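Local coordinates for exonuclease mut-7 homolog (Aedes aegypti, PDB 7JW2), which probably trims the 3' ends of AGO1-bound microRNAs as a magnesium-dependent 3'-5' exoribonuclease, of which this chain forms the exonuclease domain, at residues A[76-79]-A[80-84]; A[129-132]-A[133-137]; A[148-151]-A[152-155]; A[176-179]-A[180-183]. All blocks are in the same frame, centred on the assembly; numbering follows the deposited sequence.

All four contacts are local, each made where a helix of the exonuclease domain begins or finishes. Contact 1 is the buried one: apolar side chains on the last turns of helix 73-84 pack against the sheet and helix 18-28, with one edge turned to the second subunit. Contacts 2, 3 and 4 are partly buried and far more polar. Contact 2 follows helix 125-132 into a turn laced with water, whereas contacts 3 and 4 lie at the starts of helices 151-159 and 179-205; an asparagine caps the first, and in the second a glutamine reaches back to the N-cap backbone. Contacts 2 and 3 touch, Trp129 lying on Gln149; contact 1 lies across the chain's centre from both.

Contact 1. Residues A[76-79]-A[80-84]; sequences WAAL and AKNVF
Leu79 reaches forward along its helix to Val83 and Phe84, and its side chain can be followed outward atom by atom. CB lies beside the next peptide, 3.2 Å from Ala80 N. With CG anti to the backbone N (chi1 -179°), the branch point is carried beside the carbonyl carbon, toward the following turn, where CG sits 4.2 Å from Phe84 CE1. CD1 goes further and packs on Val83, 3.9 Å from its CG2. The isobutyl group thus touches a methyl of one residue and a ring carbon of the next, while Phe21 and Leu25 of helix 18-28, with Leu55 and Ile64 of the sheet, also touch it. This is helix 73-84 of the RNase H-like exonuclease fold, packed against both the sheet and helix 18-28, and its last residues widen into a pi-type turn. There Leu79 O is shared by two weak bonds, one from Val83 N at 3.1 Å and one from Phe84 N at 3.5 Å, and it also lies at the edge of the Phe84 ring, in its plane. One turn earlier the helix keeps its regular spacing, Ala80 N donating to Trp76 O at 2.9 Å. Ala78 O is gripped twice by a single residue: Asn82 N and Asn82 ND2 both donate to it at 3.0 Å, both bonds somewhat bent, near 150° at the hydrogen. With OD1 accepting from Lys18 of the second subunit, both ends of the Asn82 amide are engaged, which should fix its rotation.

Contact 2. Residues A[129-132]-A[133-137]; sequences WRHV and ERFDS
The rings of His131 and Phe135 meet obliquely, planes 73° apart, with CE1 of the histidine 3.6 Å from CZ of the phenylalanine. His131 CG is anti to its backbone N, and this swings the imidazole forward to the following turn of chain; ND1 is buried in the process and has no polar partner in the model. The indole of Trp129 is met differently. Water 1 lies at its edge, in the ring plane, accepting from NE1 at 3.1 Å and donating in turn to Glu133 OE1, while Glu133 CG comes within 4.0 Å of CD1. The third flat group, the guanidinium of Arg134, has water 2 above one face and His131 CA at its edge. The helix ends here: a type I beta turn, Val132 to Phe135, carries Arg134 and Phe135 and leads the chain from helix 125-132 into the loop before helix 151-159. Phe135 N closes the turn on Val132 O at 3.1 Å, and Phe135 CD2 rests 3.6 Å from Val132 CA. Glu133 N still makes a helical bond to Trp129 O. Arg130 O is served from two sources: a weak bond from Arg134 NE at 3.0 Å, made by a side chain bent at chi3 (-111°), and water 2, which also donates to Glu133 OE2. That return of Arg134 brings two positive groups near each other, Arg130 NE lying 4.5 Å from Arg134 NH2. Val132 itself packs on Ile199 and Leu203 of helix 179-205.

Contact 3. Residues A[148-151]-A[152-155]; sequences NQNL and ANLV
Asn150 and Asn153 lean across the first turn of helix 151-159 with their amide planes 46° apart, neither stacked nor coplanar. Asn150 is the N-cap. Its CG stands between the backbone N and the carbonyl carbon (chi1 54°), a rotamer that folds the amide over the helix start, where OD1 accepts from Asn153 N at 2.9 Å with the donor nearly in line with the C=O bond. Asn153 reaches back into the preceding loop. Its CB and CG pass alongside the capping oxygen, 3.4 and 3.3 Å from Asn150 OD1, and its ND2 ends 2.7 Å from Asn148 O. That bond is nearly straight, 165° at the hydrogen, and Asn148 O lies in the plane of the Asn153 amide. Water 3 takes a second bond from ND2 at 3.2 Å. Behind this polar face, helical bonding has already begun: Leu154 N donates to Asn150 O and Val155 N to Leu151 O. Leu151 and Leu154 meanwhile pack against helix 179-205 at Ile195. At its other end the Asn153 amide accepts, with OD1, from Arg156. Donor and acceptor ends are thus told apart by their partners, which should hold the amide in one flip state, tying the loop to the helix that it enters while Asn150 satisfies an amide N-H of the first turn.

Contact 4. Residues A[176-179]-A[180-183]; sequences PLRK and EQLR
An extended Gln181 (chi2 179°) and an Arg178 bent at chi3 (-110°) bring two flat groups face to face: the guanidinium of Arg178 stacks on the carboxamide of Gln181 with the planes 12° apart, Gln181 CD lying over the guanidinium centre. Arg178 is the N-cap of helix 179-205, and Gln181, three residues on, returns its side chain to the N-cap backbone, the one bond of a capping box that is made here. Its OE1 accepts from Arg178 N at 2.9 Å, in the carbonyl plane and on a lone pair. The flanking leucines complete a hydrophobic staple, Leu177 CD1 meeting Leu182 CD2 at 4.0 Å across the helix start, and Leu177 CD2 also lies 3.4 Å from Gln181 OE1, the two side chains crossing at about a right angle. The glutamine is gripped from the preceding loop as well: Gln174 donates to OE1, while NE2 donates to Ser170 OG and to the carbonyl of Asn171. Arg178 NH1 likewise has Asn167 as a partner, and water 4, held weakly by NH1, donates to Glu180 OE2 at 2.9 Å. This water joins groups whose charged atoms do not touch. Glu180 uses its other oxygen for a salt bridge, Lys179 NZ to Glu180 OE1 at 3.1 Å, made on the syn side of the carboxylate. Lys179 and Arg183 run side by side in the same direction, Lys179 CE 3.8 Å from Arg183 NH1. Lys179 O, which accepts from Arg183 N at 2.9 Å, also lies over one face of the Arg183 guanidinium, 4.2 Å above its plane and offset toward the rim.

Contact 1. Residues A[76-79]-A[80-84]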
loop_
_atom_site.group_PDB
_atom_site.type_symbol
_atom_site.label_atom_id
_atom_site.label_comp_id
_atom_site.label_asym_id
_atom_site.label_seq_id
_atom_site.Cartn_x
_atom_site.Cartn_y
_atom_site.Cartn_z
ATOM N N TRP A 76 4.095 6.604 7.258
ATOM C CA TRP A 76 3.357 6.774 8.505
ATOM C C TRP A 76 2.098 7.599 8.292
ATOM O O TRP A 76 1.052 7.303 8.874
ATOM C CB TRP A 76 4.247 7.410 9.577
ATOM C CG TRP A 76 5.340 6.489 10.028
ATOM C CD1 TRP A 76 6.688 6.671 9.882
ATOM C CD2 TRP A 76 5.171 5.227 10.683
ATOM N NE1 TRP A 76 7.368 5.597 10.423
ATOM C CE2 TRP A 76 6.457 4.698 10.912
ATOM C CE3 TRP A 76 4.053 4.495 11.103
ATOM C CZ2 TRP A 76 6.653 3.471 11.543
ATOM C CZ3 TRP A 76 4.253 3.279 11.729
ATOM C CH2 TRP A 76 5.545 2.778 11.938
ATOM N N ALA A 77 2.163 8.624 7.442
ATOM C CA ALA A 77 0.962 9.395 7.167
ATOM C C ALA A 77 -0.095 8.534 6.490
ATOM O O ALA A 77 -1.297 8.712 6.733
ATOM C CB ALA A 77 1.321 10.607 6.305
ATOM N N ALA A 78 0.327 7.584 5.658
ATOM C CA ALA A 78 -0.634 6.718 4.985
ATOM C C ALA A 78 -1.302 5.770 5.973
ATOM O O ALA A 78 -2.501 5.491 5.859
ATOM C CB ALA A 78 0.043 5.932 3.867
ATOM N N LEU A 79 -0.554 5.275 6.954
ATOM C CA LEU A 79 -1.147 4.420 7.976
ATOM C C LEU A 79 -2.108 5.210 8.856
ATOM O O LEU A 79 -3.207 4.733 9.184
ATOM C CB LEU A 79 -0.044 3.780 8.823
ATOM C CG LEU A 79 -0.519 2.840 9.934
ATOM C CD1 LEU A 79 -1.303 1.680 9.336
ATOM C CD2 LEU A 79 0.670 2.343 10.737
ATOM N N ALA A 80 -1.723 6.420 9.251
ATOM C CA ALA A 80 -2.626 7.233 10.054
ATOM C C ALA A 80 -3.902 7.556 9.287
ATOM O O ALA A 80 -5.012 7.429 9.823
ATOM C CB ALA A 80 -1.923 8.509 10.519
ATOM N N LYS A 81 -3.779 7.917 8.013
ATOM C CA LYS A 81 -4.962 8.347 7.278
ATOM C C LYS A 81 -5.900 7.187 6.977
ATOM O O LYS A 81 -7.129 7.346 7.032
ATOM C CB LYS A 81 -4.542 9.030 5.986
ATOM C CG LYS A 81 -5.685 9.226 5.015
ATOM C CD LYS A 81 -5.216 10.038 3.854
ATOM C CE LYS A 81 -6.366 10.472 2.986
ATOM N NZ LYS A 81 -5.778 10.891 1.696
ATOM N N ASN A 82 -5.361 6.026 6.616
ATOM C CA ASN A 82 -6.188 4.957 6.077
ATOM C C ASN A 82 -6.605 3.932 7.120
ATOM O O ASN A 82 -7.409 3.039 6.799
ATOM C CB ASN A 82 -5.473 4.282 4.911
ATOM C CG ASN A 82 -5.410 5.180 3.701
ATOM O OD1 ASN A 82 -6.425 5.414 3.046
ATOM N ND2 ASN A 82 -4.228 5.718 3.411
ATOM N N VAL A 83 -6.139 4.070 8.365
ATOM C CA VAL A 83 -6.530 3.165 9.445
ATOM C C VAL A 83 -6.915 3.949 10.698
ATOM O O VAL A 83 -8.046 3.845 11.180
ATOM C CB VAL A 83 -5.408 2.152 9.756
ATOM C CG1 VAL A 83 -5.765 1.296 10.972
ATOM C CG2 VAL A 83 -5.140 1.268 8.534
ATOM N N PHE A 84 -5.987 4.733 11.253
ATOM C CA PHE A 84 -6.203 5.230 12.610
ATOM C C PHE A 84 -7.140 6.428 12.669
ATOM O O PHE A 84 -8.007 6.489 13.554
ATOM C CB PHE A 84 -4.869 5.559 13.263
ATOM C CG PHE A 84 -4.175 4.359 13.778
ATOM C CD1 PHE A 84 -3.486 3.527 12.910
ATOM C CD2 PHE A 84 -4.271 4.008 15.115
ATOM C CE1 PHE A 84 -2.857 2.387 13.372
ATOM C CE2 PHE A 84 -3.646 2.874 15.590
ATOM C CZ PHE A 84 -2.938 2.054 14.720
#

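Contact 2. Residues A[129-132]-A[133-137]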
loop_
_atom_site.group_PDB
_atom_site.type_symbol
_atom_site.label_atom_id
_atom_site.label_comp_id
_atom_site.label_asym_id
_atom_site.label_seq_id
_atom_site.Cartn_x
_atom_site.Cartn_y
_atom_site.Cartn_z
ATOM N N TRP A 129 -14.550 -1.614 30.228
ATOM C CA TRP A 129 -14.526 -2.368 31.478
ATOM C C TRP A 129 -15.196 -1.592 32.603
ATOM O O TRP A 129 -16.100 -2.103 33.274
ATOM C CB TRP A 129 -13.073 -2.689 31.826
ATOM C CG TRP A 129 -12.855 -3.665 32.933
ATOM C CD1 TRP A 129 -13.790 -4.198 33.780
ATOM C CD2 TRP A 129 -11.603 -4.236 33.304
ATOM N NE1 TRP A 129 -13.183 -5.067 34.663
ATOM C CE2 TRP A 129 -11.840 -5.101 34.393
ATOM C CE3 TRP A 129 -10.299 -4.090 32.826
ATOM C CZ2 TRP A 129 -10.817 -5.826 35.003
ATOM C CZ3 TRP A 129 -9.283 -4.809 33.436
ATOM C CH2 TRP A 129 -9.552 -5.668 34.510
ATOM N N ARG A 130 -14.775 -0.343 32.808
ATOM C CA ARG A 130 -15.337 0.461 33.888
ATOM C C ARG A 130 -16.816 0.739 33.671
ATOM O O ARG A 130 -17.581 0.837 34.639
ATOM C CB ARG A 130 -14.554 1.769 34.023
ATOM C CG ARG A 130 -13.189 1.597 34.682
ATOM C CD ARG A 130 -12.262 2.774 34.419
ATOM N NE ARG A 130 -12.991 4.014 34.174
ATOM C CZ ARG A 130 -12.450 5.108 33.645
ATOM N NH1 ARG A 130 -11.166 5.120 33.308
ATOM N NH2 ARG A 130 -13.192 6.193 33.459
ATOM N N HIS A 131 -17.243 0.841 32.411
ATOM C CA HIS A 131 -18.638 1.139 32.113
ATOM C C HIS A 131 -19.539 -0.047 32.434
ATOM O O HIS A 131 -20.586 0.109 33.075
ATOM C CB HIS A 131 -18.773 1.541 30.643
ATOM C CG HIS A 131 -20.117 2.095 30.286
ATOM N ND1 HIS A 131 -21.152 1.304 29.832
ATOM C CD2 HIS A 131 -20.593 3.362 30.313
ATOM C CE1 HIS A 131 -22.211 2.060 29.602
ATOM N NE2 HIS A 131 -21.898 3.313 29.882
ATOM N N VAL A 132 -19.149 -1.246 31.999
ATOM C CA VAL A 132 -20.000 -2.419 32.185
ATOM C C VAL A 132 -19.975 -2.927 33.621
ATOM O O VAL A 132 -20.935 -3.585 34.051
ATOM C CB VAL A 132 -19.601 -3.539 31.208
ATOM C CG1 VAL A 132 -19.610 -3.020 29.763
ATOM C CG2 VAL A 132 -18.243 -4.122 31.580
ATOM N N GLU A 133 -18.911 -2.620 34.375
ATOM C CA GLU A 133 -18.834 -2.954 35.797
ATOM C C GLU A 133 -20.039 -2.439 36.564
ATOM O O GLU A 133 -20.410 -3.002 37.600
ATOM C CB GLU A 133 -17.573 -2.340 36.409
ATOM C CG GLU A 133 -16.427 -3.273 36.642
ATOM C CD GLU A 133 -15.365 -2.638 37.517
ATOM O OE1 GLU A 133 -14.680 -3.373 38.254
ATOM O OE2 GLU A 133 -15.222 -1.395 37.472
ATOM N N ARG A 134 -20.636 -1.357 36.089
ATOM C CA ARG A 134 -21.718 -0.686 36.787
ATOM C C ARG A 134 -23.077 -1.328 36.555
ATOM O O ARG A 134 -24.013 -1.044 37.307
ATOM C CB ARG A 134 -21.744 0.777 36.371
ATOM C CG ARG A 134 -20.565 1.559 36.938
ATOM C CD ARG A 134 -20.484 2.964 36.379
ATOM N NE ARG A 134 -19.323 3.135 35.508
ATOM C CZ ARG A 134 -18.494 4.174 35.560
ATOM N NH1 ARG A 134 -18.690 5.135 36.452
ATOM N NH2 ARG A 134 -17.466 4.248 34.723
ATOM N N PHE A 135 -23.219 -2.176 35.544
ATOM C CA PHE A 135 -24.449 -2.940 35.369
ATOM C C PHE A 135 -24.460 -4.086 36.375
ATOM O O PHE A 135 -23.614 -4.982 36.308
ATOM C CB PHE A 135 -24.561 -3.460 33.939
ATOM C CG PHE A 135 -24.562 -2.371 32.899
ATOM C CD1 PHE A 135 -25.527 -1.379 32.916
ATOM C CD2 PHE A 135 -23.593 -2.337 31.904
ATOM C CE1 PHE A 135 -25.533 -0.373 31.963
ATOM C CE2 PHE A 135 -23.592 -1.334 30.945
ATOM C CZ PHE A 135 -24.564 -0.348 30.978
ATOM N N ASP A 136 -25.415 -4.054 37.314
ATOM C CA ASP A 136 -25.446 -5.055 38.377
ATOM C C ASP A 136 -25.578 -6.468 37.825
ATOM O O ASP A 136 -25.046 -7.417 38.415
ATOM C CB ASP A 136 -26.593 -4.757 39.342
ATOM C CG ASP A 136 -26.173 -3.853 40.480
ATOM O OD1 ASP A 136 -25.209 -4.204 41.194
ATOM O OD2 ASP A 136 -26.805 -2.789 40.659
ATOM N N SER A 137 -26.268 -6.626 36.695
ATOM C CA SER A 137 -26.478 -7.938 36.101
ATOM C C SER A 137 -25.265 -8.450 35.336
ATOM O O SER A 137 -25.199 -9.647 35.040
ATOM C CB SER A 137 -27.678 -7.895 35.155
ATOM O OG SER A 137 -28.896 -8.109 35.852
HETATM O O HOH W 1 -14.971 -6.045 37.029
HETATM O O HOH W 2 -16.372 1.640 37.251
#

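Contact 3. Residues A[148-151]-A[152-155]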
loop_
_atom_site.group_PDB
_atom_site.type_symbol
_atom_site.label_atom_id
_atom_site.label_comp_id
_atom_site.label_asym_id
_atom_site.label_seq_id
_atom_site.Cartn_x
_atom_site.Cartn_y
_atom_site.Cartn_z
ATOM N N ASN A 148 -7.353 -6.212 39.947
ATOM C CA ASN A 148 -6.685 -5.024 39.433
ATOM C C ASN A 148 -7.043 -4.845 37.965
ATOM O O ASN A 148 -7.176 -5.822 37.223
ATOM C CB ASN A 148 -5.172 -5.149 39.595
ATOM C CG ASN A 148 -4.731 -5.011 41.033
ATOM O OD1 ASN A 148 -5.443 -4.443 41.862
ATOM N ND2 ASN A 148 -3.546 -5.528 41.338
ATOM N N GLN A 149 -7.209 -3.592 37.544
ATOM C CA GLN A 149 -7.711 -3.303 36.199
ATOM C C GLN A 149 -6.551 -3.175 35.210
ATOM O O GLN A 149 -6.217 -2.096 34.720
ATOM C CB GLN A 149 -8.582 -2.051 36.211
ATOM C CG GLN A 149 -9.923 -2.233 36.910
ATOM C CD GLN A 149 -10.966 -1.226 36.459
ATOM O OE1 GLN A 149 -12.164 -1.520 36.447
ATOM N NE2 GLN A 149 -10.516 -0.032 36.076
ATOM N N ASN A 150 -5.934 -4.318 34.918
ATOM C CA ASN A 150 -4.897 -4.430 33.898
ATOM C C ASN A 150 -5.326 -5.437 32.837
ATOM O O ASN A 150 -6.323 -6.147 32.992
ATOM C CB ASN A 150 -3.548 -4.827 34.517
ATOM C CG ASN A 150 -3.629 -6.089 35.359
ATOM O OD1 ASN A 150 -4.112 -7.131 34.909
ATOM N ND2 ASN A 150 -3.153 -5.997 36.598
ATOM N N LEU A 151 -4.560 -5.498 31.742
ATOM C CA LEU A 151 -4.966 -6.336 30.616
ATOM C C LEU A 151 -4.911 -7.818 30.973
ATOM O O LEU A 151 -5.779 -8.594 30.551
ATOM C CB LEU A 151 -4.104 -6.036 29.383
ATOM C CG LEU A 151 -4.386 -6.909 28.160
ATOM C CD1 LEU A 151 -5.815 -6.698 27.666
ATOM C CD2 LEU A 151 -3.382 -6.638 27.035
ATOM N N ALA A 152 -3.915 -8.235 31.757
ATOM C CA ALA A 152 -3.818 -9.646 32.108
ATOM C C ALA A 152 -5.061 -10.115 32.851
ATOM O O ALA A 152 -5.555 -11.224 32.614
ATOM C CB ALA A 152 -2.570 -9.893 32.955
ATOM N N ASN A 153 -5.588 -9.283 33.742
ATOM C CA ASN A 153 -6.787 -9.676 34.477
ATOM C C ASN A 153 -8.021 -9.658 33.580
ATOM O O ASN A 153 -8.917 -10.495 33.734
ATOM C CB ASN A 153 -6.977 -8.770 35.689
ATOM C CG ASN A 153 -5.973 -9.069 36.787
ATOM O OD1 ASN A 153 -5.323 -10.113 36.771
ATOM N ND2 ASN A 153 -5.839 -8.153 37.736
ATOM N N LEU A 154 -8.090 -8.714 32.636
ATOM C CA LEU A 154 -9.216 -8.694 31.707
ATOM C C LEU A 154 -9.217 -9.930 30.814
ATOM O O LEU A 154 -10.280 -10.459 30.470
ATOM C CB LEU A 154 -9.175 -7.418 30.865
ATOM C CG LEU A 154 -10.423 -7.145 30.036
ATOM C CD1 LEU A 154 -11.693 -7.294 30.892
ATOM C CD2 LEU A 154 -10.324 -5.752 29.415
ATOM N N VAL A 155 -8.034 -10.395 30.407
ATOM C CA VAL A 155 -7.942 -11.632 29.640
ATOM C C VAL A 155 -8.496 -12.806 30.441
ATOM O O VAL A 155 -9.245 -13.638 29.915
ATOM C CB VAL A 155 -6.489 -11.881 29.199
ATOM C CG1 VAL A 155 -6.321 -13.298 28.715
ATOM C CG2 VAL A 155 -6.115 -10.908 28.080
HETATM O O HOH W 3 -3.289 -8.090 39.640
#

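Contact 4. Residues A[176-179]-A[180-183]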
loop_
_atom_site.group_PDB
_atom_site.type_symbol
_atom_site.label_atom_id
_atom_site.label_comp_id
_atom_site.label_asym_id
_atom_site.label_seq_id
_atom_site.Cartn_x
_atom_site.Cartn_y
_atom_site.Cartn_z
ATOM N N PRO A 176 17.776 -10.518 15.740
ATOM C CA PRO A 176 16.321 -10.729 15.619
ATOM C C PRO A 176 15.640 -10.924 16.961
ATOM O O PRO A 176 16.255 -11.314 17.951
ATOM C CB PRO A 176 16.209 -12.008 14.786
ATOM C CG PRO A 176 17.530 -12.696 14.963
ATOM C CD PRO A 176 18.552 -11.622 15.147
ATOM N N LEU A 177 14.348 -10.625 16.998
ATOM C CA LEU A 177 13.575 -10.950 18.177
ATOM C C LEU A 177 13.417 -12.464 18.290
ATOM O O LEU A 177 13.429 -13.192 17.293
ATOM C CB LEU A 177 12.205 -10.267 18.118
ATOM C CG LEU A 177 12.222 -8.734 18.218
ATOM C CD1 LEU A 177 10.898 -8.142 17.722
ATOM C CD2 LEU A 177 12.517 -8.277 19.636
ATOM N N ARG A 178 13.264 -12.935 19.519
ATOM C CA ARG A 178 13.049 -14.356 19.745
ATOM C C ARG A 178 11.605 -14.714 19.436
ATOM O O ARG A 178 10.706 -13.875 19.532
ATOM C CB ARG A 178 13.369 -14.741 21.190
ATOM C CG ARG A 178 14.793 -14.459 21.645
ATOM C CD ARG A 178 14.935 -14.811 23.110
ATOM N NE ARG A 178 15.088 -13.627 23.948
ATOM C CZ ARG A 178 14.157 -13.151 24.772
ATOM N NH1 ARG A 178 12.959 -13.747 24.880
ATOM N NH2 ARG A 178 14.425 -12.066 25.487
ATOM N N LYS A 179 11.378 -15.984 19.081
ATOM C CA LYS A 179 10.027 -16.404 18.727
ATOM C C LYS A 179 9.044 -16.161 19.865
ATOM O O LYS A 179 7.880 -15.831 19.616
ATOM C CB LYS A 179 10.016 -17.876 18.303
ATOM C CG LYS A 179 10.471 -18.870 19.346
ATOM C CD LYS A 179 10.465 -20.278 18.754
ATOM C CE LYS A 179 10.222 -21.339 19.815
ATOM N NZ LYS A 179 11.495 -21.763 20.447
ATOM N N GLU A 180 9.490 -16.279 21.116
ATOM C CA GLU A 180 8.589 -16.039 22.238
ATOM C C GLU A 180 8.200 -14.568 22.336
ATOM O O GLU A 180 7.080 -14.253 22.763
ATOM C CB GLU A 180 9.238 -16.512 23.543
ATOM C CG GLU A 180 9.515 -18.011 23.591
ATOM C CD GLU A 180 10.815 -18.405 22.889
ATOM O OE1 GLU A 180 11.016 -19.619 22.647
ATOM O OE2 GLU A 180 11.633 -17.508 22.575
ATOM N N GLN A 181 9.100 -13.663 21.936
ATOM C CA GLN A 181 8.782 -12.237 21.900
ATOM C C GLN A 181 7.757 -11.934 20.817
ATOM O O GLN A 181 6.786 -11.202 21.054
ATOM C CB GLN A 181 10.049 -11.418 21.670
ATOM C CG GLN A 181 11.035 -11.411 22.830
ATOM C CD GLN A 181 12.251 -10.585 22.490
ATOM O OE1 GLN A 181 13.035 -10.978 21.628
ATOM N NE2 GLN A 181 12.392 -9.424 23.124
ATOM N N LEU A 182 7.966 -12.483 19.617
ATOM C CA LEU A 182 7.013 -12.275 18.528
ATOM C C LEU A 182 5.645 -12.838 18.888
ATOM O O LEU A 182 4.613 -12.228 18.580
ATOM C CB LEU A 182 7.544 -12.905 17.241
ATOM C CG LEU A 182 8.822 -12.233 16.724
ATOM C CD1 LEU A 182 9.606 -13.164 15.804
ATOM C CD2 LEU A 182 8.502 -10.926 16.027
ATOM N N ARG A 183 5.613 -13.991 19.558
ATOM C CA ARG A 183 4.328 -14.573 19.943
ATOM C C ARG A 183 3.598 -13.691 20.952
ATOM O O ARG A 183 2.390 -13.444 20.820
ATOM C CB ARG A 183 4.544 -15.985 20.494
ATOM C CG ARG A 183 4.845 -17.000 19.399
ATOM C CD ARG A 183 4.509 -18.429 19.816
ATOM N NE ARG A 183 5.127 -18.793 21.085
ATOM C CZ ARG A 183 6.114 -19.675 21.205
ATOM N NH1 ARG A 183 6.590 -20.285 20.127
ATOM N NH2 ARG A 183 6.621 -19.949 22.401
HETATM O O HOH W 4 12.593 -16.435 25.046
#